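Response regulator aspartate phosphatase H (Bacillus subtilis, PDB 3Q15) dephosphorylates the sporulation phosphotransferase Spo0F and also acts on the response regulator ComA, helping to separate competence and sporulation in time. Local coordinates at residues Ser103-Phe106 against Arg107-Glu111; Tyr117-Ala120 against Ile121-Arg125. All blocks are in the same frame, centred on the assembly; numbering follows the deposited sequence.

Contact 1 of 2, residues Ser103-Phe106 against Arg107-Glu111; sequences SLFF and RGMYE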
loop_
_atom_site.group_PDB
_atom_site.type_symbol
_atom_site.label_atom_id
_atom_site.label_comp_id
_atom_site.label_asym_id
_atom_site.label_seq_id
_atom_site.Cartn_x
_atom_site.Cartn_y
_atom_site.Cartn_z
ATOM N N SER A 103 -17.849 7.318 8.267
ATOM C CA SER A 103 -17.214 8.626 8.375
ATOM C C SER A 103 -15.760 8.551 7.921
ATOM O O SER A 103 -15.275 9.440 7.228
ATOM C CB SER A 103 -17.303 9.176 9.805
ATOM O OG SER A 103 -16.549 8.381 10.709
ATOM N N LEU A 104 -15.082 7.477 8.314
ATOM C CA LEU A 104 -13.689 7.250 7.948
ATOM C C LEU A 104 -13.556 6.857 6.479
ATOM O O LEU A 104 -12.628 7.283 5.789
ATOM C CB LEU A 104 -13.086 6.154 8.829
ATOM C CG LEU A 104 -12.927 6.466 10.318
ATOM C CD1 LEU A 104 -12.667 5.194 11.113
ATOM C CD2 LEU A 104 -11.811 7.486 10.534
ATOM N N PHE A 105 -14.487 6.036 6.007
ATOM C CA PHE A 105 -14.454 5.563 4.633
ATOM C C PHE A 105 -14.616 6.720 3.660
ATOM O O PHE A 105 -13.772 6.935 2.792
ATOM C CB PHE A 105 -15.535 4.509 4.380
ATOM C CG PHE A 105 -15.622 4.072 2.943
ATOM C CD1 PHE A 105 -14.816 3.047 2.464
ATOM C CD2 PHE A 105 -16.493 4.699 2.065
ATOM C CE1 PHE A 105 -14.886 2.645 1.136
ATOM C CE2 PHE A 105 -16.569 4.306 0.734
ATOM C CZ PHE A 105 -15.763 3.276 0.270
ATOM N N PHE A 106 -15.702 7.469 3.810
ATOM C CA PHE A 106 -15.965 8.590 2.919
ATOM C C PHE A 106 -14.943 9.713 3.054
ATOM O O PHE A 106 -14.719 10.461 2.108
ATOM C CB PHE A 106 -17.379 9.121 3.122
ATOM C CG PHE A 106 -18.425 8.249 2.513
ATOM C CD1 PHE A 106 -18.560 8.173 1.138
ATOM C CD2 PHE A 106 -19.262 7.487 3.309
ATOM C CE1 PHE A 106 -19.520 7.356 0.563
ATOM C CE2 PHE A 106 -20.223 6.672 2.742
ATOM C CZ PHE A 106 -20.353 6.606 1.368
ATOM N N ARG A 107 -14.328 9.830 4.225
ATOM C CA ARG A 107 -13.266 10.805 4.410
ATOM C C ARG A 107 -12.037 10.379 3.620
ATOM O O ARG A 107 -11.346 11.211 3.031
ATOM C CB ARG A 107 -12.919 10.974 5.892
ATOM C CG ARG A 107 -11.737 11.895 6.142
ATOM C CD ARG A 107 -11.972 13.275 5.547
ATOM N NE ARG A 107 -10.805 14.141 5.688
ATOM C CZ ARG A 107 -10.604 14.971 6.708
ATOM N NH1 ARG A 107 -11.493 15.052 7.688
ATOM N NH2 ARG A 107 -9.511 15.722 6.746
ATOM N N GLY A 108 -11.772 9.078 3.607
ATOM C CA GLY A 108 -10.685 8.525 2.821
ATOM C C GLY A 108 -10.909 8.735 1.336
ATOM O O GLY A 108 -9.990 9.107 0.605
ATOM N N MET A 109 -12.137 8.503 0.888
ATOM C CA MET A 109 -12.476 8.714 -0.514
ATOM C C MET A 109 -12.402 10.197 -0.885
ATOM O O MET A 109 -12.000 10.544 -1.993
ATOM C CB MET A 109 -13.859 8.142 -0.832
ATOM C CG MET A 109 -13.922 6.616 -0.833
ATOM S SD MET A 109 -12.755 5.869 -1.992
ATOM C CE MET A 109 -13.104 4.127 -1.763
ATOM N N TYR A 110 -12.782 11.070 0.041
ATOM C CA TYR A 110 -12.679 12.507 -0.206
ATOM C C TYR A 110 -11.226 12.919 -0.425
ATOM O O TYR A 110 -10.912 13.675 -1.348
ATOM C CB TYR A 110 -13.288 13.307 0.941
ATOM C CG TYR A 110 -13.166 14.808 0.781
ATOM C CD1 TYR A 110 -14.034 15.514 -0.045
ATOM C CD2 TYR A 110 -12.188 15.521 1.461
ATOM C CE1 TYR A 110 -13.926 16.895 -0.193
ATOM C CE2 TYR A 110 -12.071 16.898 1.319
ATOM C CZ TYR A 110 -12.943 17.577 0.492
ATOM O OH TYR A 110 -12.830 18.946 0.349
ATOM N N GLU A 111 -10.342 12.418 0.429
ATOM C CA GLU A 111 -8.920 12.682 0.287
ATOM C C GLU A 111 -8.415 12.110 -1.031
ATOM O O GLU A 111 -7.642 12.752 -1.743
ATOM C CB GLU A 111 -8.147 12.102 1.469
ATOM C CG GLU A 111 -8.522 12.730 2.815
ATOM C CD GLU A 111 -8.138 14.205 2.911
ATOM O OE1 GLU A 111 -7.312 14.668 2.095
ATOM O OE2 GLU A 111 -8.660 14.903 3.806
#
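Phe105 and Met109, one helical turn apart, make the tight side of this contact. Met109 lays its CG over one face of the Phe105 ring, 4.2 Å from its centroid, a CH-pi contact, and its chain bends at chi2 (-57°) to bring CE within 3.5 Å of Phe105 CZ. The sulfur follows obliquely, Met109 SD 5.1 Å from the Phe105 centroid, a Met-aromatic contact. A backbone bond, Met109 N to Phe105 O, joins them too. Residues 103-111, on helix 93-113, fall within the first predicted tetratricopeptide repeat; the helix packs against helices 9-24 and 117-128. Phe105 also sets CD2 over the centre of one face of the Phe106 ring, whose other neighbours include Leu51. The other side is polar and less closely packed between the two segments; partly exposed Arg107 reaches along the helix to buried Glu111 and grips it side-on: Arg107 NE lies 3.0 Å and Arg107 NH2 3.2 Å from Glu111 OE2, which stays close to the guanidinium plane and meets NE with its anti lone pair. A leucine in place of Arg107 would probably leave the carboxylate without this charged mate and OE2 without either donor. Glu111 OE1 turns to Gln114.

Contact 2 of 2, residues Tyr117-Ala120 against Ile121-Arg125; sequences YVEA and IGYYR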
loop_
_atom_site.group_PDB
_atom_site.type_symbol
_atom_site.label_atom_id
_atom_site.label_comp_id
_atom_site.label_asym_id
_atom_site.label_seq_id
_atom_site.Cartn_x
_atom_site.Cartn_y
_atom_site.Cartn_z
ATOM N N TYR A 117 -3.229 11.380 -1.418
ATOM C CA TYR A 117 -3.168 9.926 -1.333
ATOM C C TYR A 117 -2.692 9.407 0.020
ATOM O O TYR A 117 -3.240 8.438 0.547
ATOM C CB TYR A 117 -2.306 9.357 -2.464
ATOM C CG TYR A 117 -2.911 9.554 -3.836
ATOM C CD1 TYR A 117 -4.288 9.563 -4.012
ATOM C CD2 TYR A 117 -2.107 9.745 -4.951
ATOM C CE1 TYR A 117 -4.849 9.743 -5.255
ATOM C CE2 TYR A 117 -2.658 9.931 -6.205
ATOM C CZ TYR A 117 -4.027 9.926 -6.352
ATOM O OH TYR A 117 -4.575 10.109 -7.597
ATOM N N VAL A 118 -1.671 10.047 0.575
ATOM C CA VAL A 118 -1.173 9.666 1.888
ATOM C C VAL A 118 -2.282 9.796 2.936
ATOM O O VAL A 118 -2.521 8.873 3.718
ATOM C CB VAL A 118 0.062 10.494 2.277
ATOM C CG1 VAL A 118 0.372 10.334 3.754
ATOM C CG2 VAL A 118 1.258 10.083 1.417
ATOM N N GLU A 119 -2.972 10.931 2.931
ATOM C CA GLU A 119 -4.121 11.115 3.806
ATOM C C GLU A 119 -5.154 10.012 3.581
ATOM O O GLU A 119 -5.639 9.410 4.536
ATOM C CB GLU A 119 -4.757 12.494 3.597
ATOM C CG GLU A 119 -3.840 13.659 3.956
ATOM C CD GLU A 119 -3.397 13.628 5.410
ATOM O OE1 GLU A 119 -4.251 13.386 6.285
ATOM O OE2 GLU A 119 -2.196 13.838 5.681
ATOM N N ALA A 120 -5.480 9.747 2.318
ATOM C CA ALA A 120 -6.474 8.726 1.981
ATOM C C ALA A 120 -6.126 7.370 2.585
ATOM O O ALA A 120 -6.965 6.730 3.216
ATOM C CB ALA A 120 -6.641 8.607 0.468
ATOM N N ILE A 121 -4.888 6.937 2.379
ATOM C CA ILE A 121 -4.414 5.661 2.909
ATOM C C ILE A 121 -4.650 5.577 4.417
ATOM O O ILE A 121 -5.168 4.579 4.926
ATOM C CB ILE A 121 -2.914 5.456 2.586
ATOM C CG1 ILE A 121 -2.717 5.319 1.072
ATOM C CG2 ILE A 121 -2.350 4.241 3.310
ATOM C CD1 ILE A 121 -1.267 5.440 0.614
ATOM N N GLY A 122 -4.279 6.642 5.120
ATOM C CA GLY A 122 -4.465 6.714 6.555
ATOM C C GLY A 122 -5.906 6.483 6.963
ATOM O O GLY A 122 -6.172 5.782 7.938
ATOM N N TYR A 123 -6.839 7.069 6.221
ATOM C CA TYR A 123 -8.256 6.872 6.516
ATOM C C TYR A 123 -8.720 5.475 6.112
ATOM O O TYR A 123 -9.517 4.852 6.817
ATOM C CB TYR A 123 -9.121 7.969 5.885
ATOM C CG TYR A 123 -9.037 9.282 6.642
ATOM C CD1 TYR A 123 -9.744 9.468 7.826
ATOM C CD2 TYR A 123 -8.239 10.322 6.186
ATOM C CE1 TYR A 123 -9.660 10.656 8.530
ATOM C CE2 TYR A 123 -8.150 11.513 6.879
ATOM C CZ TYR A 123 -8.859 11.676 8.049
ATOM O OH TYR A 123 -8.767 12.862 8.734
ATOM N N TYR A 124 -8.207 4.976 4.990
ATOM C CA TYR A 124 -8.512 3.614 4.562
ATOM C C TYR A 124 -8.130 2.614 5.647
ATOM O O TYR A 124 -8.884 1.688 5.940
ATOM C CB TYR A 124 -7.783 3.258 3.264
ATOM C CG TYR A 124 -8.300 3.963 2.033
ATOM C CD1 TYR A 124 -9.589 4.477 1.988
ATOM C CD2 TYR A 124 -7.494 4.117 0.912
ATOM C CE1 TYR A 124 -10.058 5.126 0.857
ATOM C CE2 TYR A 124 -7.954 4.762 -0.220
ATOM C CZ TYR A 124 -9.235 5.265 -0.243
ATOM O OH TYR A 124 -9.684 5.905 -1.376
ATOM N N ARG A 125 -6.950 2.801 6.233
ATOM C CA ARG A 125 -6.469 1.896 7.271
ATOM C C ARG A 125 -7.357 1.968 8.515
ATOM O O ARG A 125 -7.776 0.943 9.045
ATOM C CB ARG A 125 -5.015 2.206 7.628
ATOM C CG ARG A 125 -4.045 2.042 6.467
ATOM C CD ARG A 125 -4.016 0.601 5.970
ATOM N NE ARG A 125 -3.950 -0.333 7.087
ATOM C CZ ARG A 125 -2.828 -0.677 7.710
ATOM N NH1 ARG A 125 -1.669 -0.169 7.318
ATOM N NH2 ARG A 125 -2.864 -1.530 8.725
#
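Tyr123 and Tyr124 both carry CG beside the backbone N (chi1 -76° and -71°), which turns each ring back toward the preceding turn, Tyr123 near the carbonyl of Glu119 and Tyr124 with a face over that of Ala120. The example is an i to i+4 contact in an alpha helix, here helix 117-128, which follows helix 93-113 and packs against it; residues 117-125 fall within the first predicted tetratricopeptide repeat. Ala120 O lies over one face of the Tyr124 ring, 3.3 Å from Tyr124 CG and offset toward the rim. The same oxygen takes the backbone N-H of Tyr124 at 2.8 Å, almost along the C=O axis, and is thus covered by the very residue that bonds to it. The small Ala120 side chain ends beside the ring, with CB 4.1 Å from Tyr124 CE2. Tyr123 meets Glu119 differently: the carbonyl oxygen stands oblique to the ring, with Glu119 O 3.2 Å from Tyr123 CD2. The Glu119 carboxylate finds its polar partner elsewhere, in the hydroxyl of Tyr378 near the C-terminus. One turn into the helix, Ile121 sends its CG1 branch back along the axis toward Tyr117. Beyond the helix, Tyr124 packs on Val147 and Ala150 of helix 137-153, and a second subunit approaches another side: His158 of that subunit meets the Tyr117 ring edge-to-face, and Arg125 forms a salt bridge with Glu128 of the same neighbour. Within the turn, Ile121 N donates to Tyr117 O in a nearly straight bond (169°), and Ile121 CG1 lies 3.2 Å from that same oxygen.

How the contacts relate
Contacts 1 and 2 lie on consecutive helices, and both sets of residues fall within one predicted repeat; their centres are about 8 Å apart, and they pack directly against each other. The close approach falls at small residues, which probably permit it: Gly108 CA comes within 3.5 Å of Tyr123 CB, and Gly108 O lies 3.4 Å from Ala120 CB. The aromatic rings of 121-125 then meet the long side chains of 107-111, Tyr123 on Arg107 and Tyr124 on Met109. Contact 2 is the more buried, built of backbone carbonyls set against tyrosine rings and bordered by a second subunit. Contact 1 is only partly buried, combines a sulfur-aromatic pair with a salt bridge, and faces the N-terminal helices of its own chain.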